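Long-range contact in aldehyde Dehydrogenase (Burkholderia cenocepacia, PDB 4O6R), which probably oxidises aldehydes to carboxylic acids with NAD+ or NADP+ and binds AMP in this crystal: residues 292-303 with 395-403. Residues are numbered along the deposited sequence; the frame is centred on the assembly and turned at random.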
ATOM      1  N   GLY A 292     -15.400 -28.110   6.561  1.00  8.45           N
ATOM      2  CA  GLY A 292     -16.158 -27.879   7.777  1.00  8.28           C
ATOM      3  C   GLY A 292     -16.373 -29.188   8.525  1.00  8.21           C
ATOM      4  O   GLY A 292     -17.502 -29.704   8.570  1.00  8.05           O
ATOM      5  N   SER A 293     -15.306 -29.700   9.143  1.00  8.14           N
ATOM      6  CA  SER A 293     -15.359 -31.054   9.735  1.00  8.42           C
ATOM      7  C   SER A 293     -15.927 -31.129  11.153  1.00  8.55           C
ATOM      8  O   SER A 293     -16.133 -32.248  11.676  1.00  8.95           O
ATOM      9  CB  SER A 293     -13.975 -31.713   9.715  1.00  8.53           C
ATOM     10  OG  SER A 293     -12.978 -30.859  10.296  1.00  8.64           O
ATOM     11  N   ARG A 294     -16.137 -29.983  11.773  1.00  8.39           N
ATOM     12  CA  ARG A 294     -16.825 -29.912  13.038  1.00  8.63           C
ATOM     13  C   ARG A 294     -18.029 -29.037  12.898  1.00  8.71           C
ATOM     14  O   ARG A 294     -17.901 -27.829  12.697  1.00  8.85           O
ATOM     15  CB  ARG A 294     -15.922 -29.354  14.153  1.00  8.85           C
ATOM     16  CG  ARG A 294     -14.735 -30.257  14.439  1.00  9.19           C
ATOM     17  CD  ARG A 294     -13.891 -29.743  15.615  1.00  9.64           C
ATOM     18  NE  ARG A 294     -13.202 -28.503  15.263  1.00  9.56           N
ATOM     19  CZ  ARG A 294     -13.045 -27.449  16.079  1.00  9.86           C
ATOM     20  NH1 ARG A 294     -13.453 -27.478  17.354  1.00 10.15           N
ATOM     21  NH2 ARG A 294     -12.449 -26.355  15.609  1.00  9.88           N
ATOM     22  N   LEU A 295     -19.213 -29.635  13.042  1.00  8.75           N
ATOM     23  CA  LEU A 295     -20.443 -28.897  12.937  1.00  8.87           C
ATOM     24  C   LEU A 295     -20.872 -28.626  14.348  1.00  8.91           C
ATOM     25  O   LEU A 295     -21.090 -29.558  15.126  1.00  9.33           O
ATOM     26  CB  LEU A 295     -21.449 -29.713  12.145  1.00  9.13           C
ATOM     27  CG  LEU A 295     -22.801 -29.103  11.902  1.00  9.48           C
ATOM     28  CD1 LEU A 295     -22.669 -27.914  10.984  1.00  9.41           C
ATOM     29  CD2 LEU A 295     -23.731 -30.154  11.337  1.00 10.00           C
ATOM     30  N   VAL A 296     -20.891 -27.351  14.712  1.00  8.67           N
ATOM     31  CA  VAL A 296     -21.037 -26.920  16.078  1.00  8.74           C
ATOM     32  C   VAL A 296     -22.397 -26.221  16.161  1.00  9.11           C
ATOM     33  O   VAL A 296     -22.549 -25.093  15.674  1.00  9.01           O
ATOM     34  CB  VAL A 296     -19.900 -25.961  16.499  1.00  8.61           C
ATOM     35  CG1 VAL A 296     -20.094 -25.530  17.947  1.00  8.75           C
ATOM     36  CG2 VAL A 296     -18.536 -26.611  16.317  1.00  8.43           C
ATOM     37  N   LEU A 297     -23.392 -26.891  16.746  1.00  9.29           N
ATOM     38  CA  LEU A 297     -24.791 -26.474  16.607  1.00  9.68           C
ATOM     39  C   LEU A 297     -25.376 -25.989  17.920  1.00 10.14           C
ATOM     40  O   LEU A 297     -25.214 -26.641  18.949  1.00 10.03           O
ATOM     41  CB  LEU A 297     -25.645 -27.657  16.153  1.00  9.81           C
ATOM     42  CG  LEU A 297     -25.248 -28.286  14.825  1.00  9.51           C
ATOM     43  CD1 LEU A 297     -26.112 -29.505  14.590  1.00  9.74           C
ATOM     44  CD2 LEU A 297     -25.422 -27.299  13.671  1.00  9.35           C
ATOM     45  N   HIS A 298     -26.070 -24.857  17.876  1.00 10.41           N
ATOM     46  CA  HIS A 298     -26.740 -24.355  19.049  1.00 11.35           C
ATOM     47  C   HIS A 298     -27.818 -25.360  19.470  1.00 12.25           C
ATOM     48  O   HIS A 298     -28.561 -25.869  18.640  1.00 11.87           O
ATOM     49  CB  HIS A 298     -27.386 -22.997  18.793  1.00 11.45           C
ATOM     50  CG  HIS A 298     -27.833 -22.319  20.044  1.00 11.91           C
ATOM     51  ND1 HIS A 298     -29.027 -22.619  20.652  1.00 12.48           N
ATOM     52  CD2 HIS A 298     -27.215 -21.435  20.854  1.00 12.12           C
ATOM     53  CE1 HIS A 298     -29.153 -21.920  21.767  1.00 12.84           C
ATOM     54  NE2 HIS A 298     -28.068 -21.181  21.907  1.00 12.73           N
ATOM     55  N   GLU A 299     -27.886 -25.619  20.758  1.00 14.13           N
ATOM     56  CA  GLU A 299     -28.812 -26.616  21.313  1.00 16.55           C
ATOM     57  C   GLU A 299     -30.279 -26.437  20.854  1.00 16.56           C
ATOM     58  O   GLU A 299     -30.991 -27.414  20.663  1.00 16.78           O
ATOM     59  CB  GLU A 299     -28.741 -26.605  22.849  1.00 19.06           C
ATOM     60  CG  GLU A 299     -29.488 -27.766  23.518  1.00 22.45           C
ATOM     61  CD  GLU A 299     -28.850 -29.139  23.216  1.00 25.47           C
ATOM     62  OE1 GLU A 299     -27.652 -29.317  23.604  1.00 29.74           O
ATOM     63  OE2 GLU A 299     -29.514 -30.020  22.580  1.00 25.90           O
ATOM     64  N   ARG A 300     -30.741 -25.195  20.752  1.00 16.86           N
ATOM     65  CA  ARG A 300     -32.123 -24.929  20.367  1.00 17.86           C
ATOM     66  C   ARG A 300     -32.468 -25.392  18.956  1.00 16.12           C
ATOM     67  O   ARG A 300     -33.602 -25.740  18.722  1.00 16.12           O
ATOM     68  CB  ARG A 300     -32.491 -23.440  20.536  1.00 19.60           C
ATOM     69  CG  ARG A 300     -32.567 -22.980  21.982  1.00 22.99           C
ATOM     70  CD  ARG A 300     -33.818 -23.557  22.655  1.00 27.56           C
ATOM     71  NE  ARG A 300     -33.675 -23.756  24.100  1.00 32.11           N
ATOM     72  CZ  ARG A 300     -33.975 -22.849  25.031  1.00 34.89           C
ATOM     73  NH1 ARG A 300     -34.423 -21.637  24.687  1.00 37.84           N
ATOM     74  NH2 ARG A 300     -33.813 -23.161  26.315  1.00 36.43           N
ATOM     75  N   ILE A 301     -31.502 -25.396  18.041  1.00 14.39           N
ATOM     76  CA  ILE A 301     -31.756 -25.798  16.641  1.00 13.62           C
ATOM     77  C   ILE A 301     -31.065 -27.098  16.220  1.00 12.97           C
ATOM     78  O   ILE A 301     -31.237 -27.571  15.087  1.00 12.42           O
ATOM     79  CB  ILE A 301     -31.462 -24.660  15.638  1.00 13.38           C
ATOM     80  CG1 ILE A 301     -30.036 -24.089  15.726  1.00 12.80           C
ATOM     81  CG2 ILE A 301     -32.425 -23.507  15.850  1.00 13.93           C
ATOM     82  CD1 ILE A 301     -28.962 -24.999  15.228  1.00 12.36           C
ATOM     83  N   ALA A 302     -30.298 -27.703  17.129  1.00 12.82           N
ATOM     84  CA  ALA A 302     -29.467 -28.862  16.735  1.00 12.62           C
ATOM     85  C   ALA A 302     -30.277 -30.003  16.156  1.00 13.02           C
ATOM     86  O   ALA A 302     -29.966 -30.478  15.080  1.00 12.55           O
ATOM     87  CB  ALA A 302     -28.629 -29.332  17.906  1.00 12.58           C
ATOM     88  N   ASP A 303     -31.355 -30.396  16.839  1.00 13.87           N
ATOM     89  CA  ASP A 303     -32.145 -31.528  16.403  1.00 14.93           C
ATOM     90  C   ASP A 303     -32.841 -31.248  15.081  1.00 14.28           C
ATOM     91  O   ASP A 303     -32.801 -32.079  14.179  1.00 14.17           O
ATOM     92  CB  ASP A 303     -33.126 -31.976  17.503  1.00 16.72           C
ATOM     93  CG  ASP A 303     -32.384 -32.434  18.782  1.00 17.87           C
ATOM     94  OD1 ASP A 303     -31.569 -33.353  18.700  1.00 18.79           O
ATOM     95  OD2 ASP A 303     -32.547 -31.822  19.871  1.00 20.85           O
ATOM     96  N   PHE A 395     -16.782 -36.724   6.332  1.00 10.68           N
ATOM     97  CA  PHE A 395     -16.982 -37.181   7.693  1.00 10.65           C
ATOM     98  C   PHE A 395     -17.085 -35.954   8.573  1.00  9.93           C
ATOM     99  O   PHE A 395     -16.141 -35.225   8.695  1.00  9.53           O
ATOM    100  CB  PHE A 395     -15.766 -38.044   8.097  1.00 10.99           C
ATOM    101  CG  PHE A 395     -15.842 -38.661   9.459  1.00 11.47           C
ATOM    102  CD1 PHE A 395     -15.847 -37.873  10.612  1.00 11.63           C
ATOM    103  CD2 PHE A 395     -15.823 -40.040   9.613  1.00 11.88           C
ATOM    104  CE1 PHE A 395     -15.896 -38.458  11.864  1.00 12.20           C
ATOM    105  CE2 PHE A 395     -15.841 -40.625  10.867  1.00 12.46           C
ATOM    106  CZ  PHE A 395     -15.884 -39.844  12.003  1.00 12.23           C
ATOM    107  N   VAL A 396     -18.243 -35.720   9.167  1.00  9.66           N
ATOM    108  CA  VAL A 396     -18.419 -34.535  10.020  1.00  9.54           C
ATOM    109  C   VAL A 396     -18.769 -34.931  11.454  1.00  9.42           C
ATOM    110  O   VAL A 396     -19.535 -35.862  11.682  1.00  9.38           O
ATOM    111  CB  VAL A 396     -19.444 -33.537   9.406  1.00  9.55           C
ATOM    112  CG1 VAL A 396     -20.804 -34.194   9.196  1.00  9.83           C
ATOM    113  CG2 VAL A 396     -19.533 -32.248  10.236  1.00  9.63           C
ATOM    114  N   THR A 397     -18.138 -34.250  12.399  1.00  9.02           N
ATOM    115  CA  THR A 397     -18.368 -34.456  13.811  1.00  9.18           C
ATOM    116  C   THR A 397     -19.210 -33.318  14.386  1.00  9.09           C
ATOM    117  O   THR A 397     -18.879 -32.146  14.215  1.00  8.69           O
ATOM    118  CB  THR A 397     -17.050 -34.567  14.565  1.00  9.47           C
ATOM    119  OG1 THR A 397     -16.281 -35.643  13.992  1.00  9.66           O
ATOM    120  CG2 THR A 397     -17.312 -34.837  16.059  1.00  9.77           C
ATOM    121  N   VAL A 398     -20.304 -33.700  15.049  1.00  9.34           N
ATOM    122  CA  VAL A 398     -21.265 -32.745  15.567  1.00  9.52           C
ATOM    123  C   VAL A 398     -21.081 -32.572  17.049  1.00  9.89           C
ATOM    124  O   VAL A 398     -20.985 -33.567  17.803  1.00  9.95           O
ATOM    125  CB  VAL A 398     -22.700 -33.188  15.322  1.00  9.79           C
ATOM    126  CG1 VAL A 398     -23.682 -32.071  15.682  1.00  9.92           C
ATOM    127  CG2 VAL A 398     -22.889 -33.600  13.881  1.00  9.76           C
ATOM    128  N   LEU A 399     -21.091 -31.302  17.453  1.00 10.07           N
ATOM    129  CA  LEU A 399     -21.011 -30.883  18.836  1.00 10.69           C
ATOM    130  C   LEU A 399     -22.101 -29.819  19.060  1.00 10.83           C
ATOM    131  O   LEU A 399     -22.493 -29.129  18.116  1.00 10.48           O
ATOM    132  CB  LEU A 399     -19.637 -30.265  19.106  1.00 10.99           C
ATOM    133  CG  LEU A 399     -18.414 -31.178  18.931  1.00 11.34           C
ATOM    134  CD1 LEU A 399     -17.140 -30.390  18.773  1.00 11.43           C
ATOM    135  CD2 LEU A 399     -18.326 -32.141  20.089  1.00 11.95           C
ATOM    136  N   ARG A 400     -22.602 -29.708  20.286  1.00 11.01           N
ATOM    137  CA  ARG A 400     -23.638 -28.744  20.613  1.00 11.28           C
ATOM    138  C   ARG A 400     -23.127 -27.729  21.638  1.00 11.31           C
ATOM    139  O   ARG A 400     -22.202 -28.024  22.390  1.00 11.24           O
ATOM    140  CB  ARG A 400     -24.870 -29.465  21.186  1.00 11.99           C
ATOM    141  CG  ARG A 400     -25.483 -30.434  20.197  1.00 12.35           C
ATOM    142  CD  ARG A 400     -26.704 -31.096  20.774  1.00 13.43           C
ATOM    143  NE  ARG A 400     -27.188 -32.166  19.930  1.00 13.96           N
ATOM    144  CZ  ARG A 400     -28.470 -32.457  19.782  1.00 14.79           C
ATOM    145  NH1 ARG A 400     -29.402 -31.738  20.399  1.00 14.95           N
ATOM    146  NH2 ARG A 400     -28.812 -33.442  18.966  1.00 15.38           N
ATOM    147  N   PHE A 401     -23.760 -26.559  21.665  1.00 11.23           N
ATOM    148  CA  PHE A 401     -23.422 -25.495  22.605  1.00 11.52           C
ATOM    149  C   PHE A 401     -24.624 -24.681  22.983  1.00 12.04           C
ATOM    150  O   PHE A 401     -25.664 -24.750  22.325  1.00 12.04           O
ATOM    151  CB  PHE A 401     -22.354 -24.564  22.009  1.00 11.01           C
ATOM    152  CG  PHE A 401     -22.854 -23.689  20.875  1.00 10.67           C
ATOM    153  CD1 PHE A 401     -22.929 -24.189  19.583  1.00 10.42           C
ATOM    154  CD2 PHE A 401     -23.286 -22.387  21.101  1.00 10.83           C
ATOM    155  CE1 PHE A 401     -23.373 -23.397  18.529  1.00 10.24           C
ATOM    156  CE2 PHE A 401     -23.725 -21.588  20.060  1.00 10.58           C
ATOM    157  CZ  PHE A 401     -23.771 -22.096  18.766  1.00 10.39           C
ATOM    158  N   GLY A 402     -24.463 -23.893  24.046  0.50 12.64           N
ATOM    159  CA  GLY A 402     -25.550 -23.101  24.610  0.50 13.30           C
ATOM    160  C   GLY A 402     -25.331 -21.603  24.799  0.50 13.63           C
ATOM    161  O   GLY A 402     -26.311 -20.906  25.039  0.50 13.81           O
ATOM    162  N   SER A 403     -24.068 -21.132  24.804  1.00 13.63           N
ATOM    163  CA  SER A 403     -23.717 -19.712  24.873  1.00 13.89           C
ATOM    164  C   SER A 403     -22.668 -19.416  23.787  1.00 13.32           C
ATOM    165  O   SER A 403     -21.998 -20.316  23.330  1.00 12.57           O
ATOM    166  CB  SER A 403     -23.123 -19.424  26.238  1.00 14.49           C
ATOM    167  OG  SER A 403     -21.895 -20.118  26.358  1.00 14.14           O
TER
HETATM  168  O   HOH W   1     -14.845 -34.725  11.698  1.00 12.50           O
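Strands 294-298 and 395-401 pair in parallel, inside the seven-stranded mixed sheet that fits the catalytic domain of the aldehyde dehydrogenase fold. Six backbone bonds lace them from Thr397 N to Ser293 O (2.9 Å) through to Glu299 N to Phe401 O (2.9 Å), the N-H groups coming in turn from Thr397, Leu295, Leu399, Leu297, Phe401 and Glu299. Ser293 O also faces a water that reaches Thr397 OG1, a hydroxyl bonded in addition to Val386 O. The buried Arg294 guanidinium is satisfied by the carbonyls of Lys259, Ile410 and Ala411. From within its strand Arg400 reaches two acids that follow the end of strand 294-298: NH1 meets the syn side of Glu299 OE2 at 2.8 Å, while NH1 and NH2 grip Asp303 end-on, from above its carboxylate plane. Its NE turns to Glu378, so three carboxylates surround one guanidinium and probably stabilise its charge, and Ala302 CB lies over one face. On the other side of the sheet chi1 of 71° places Phe401 CG between the backbone N and the carbonyl carbon and carries the ring over His298, whose CA lies 3.8 Å from the ring centroid. The imidazole turns its edge to that ring, planes at 85°, while His298 ND1 accepts a hydrogen bond from Arg300 N at 3.1 Å.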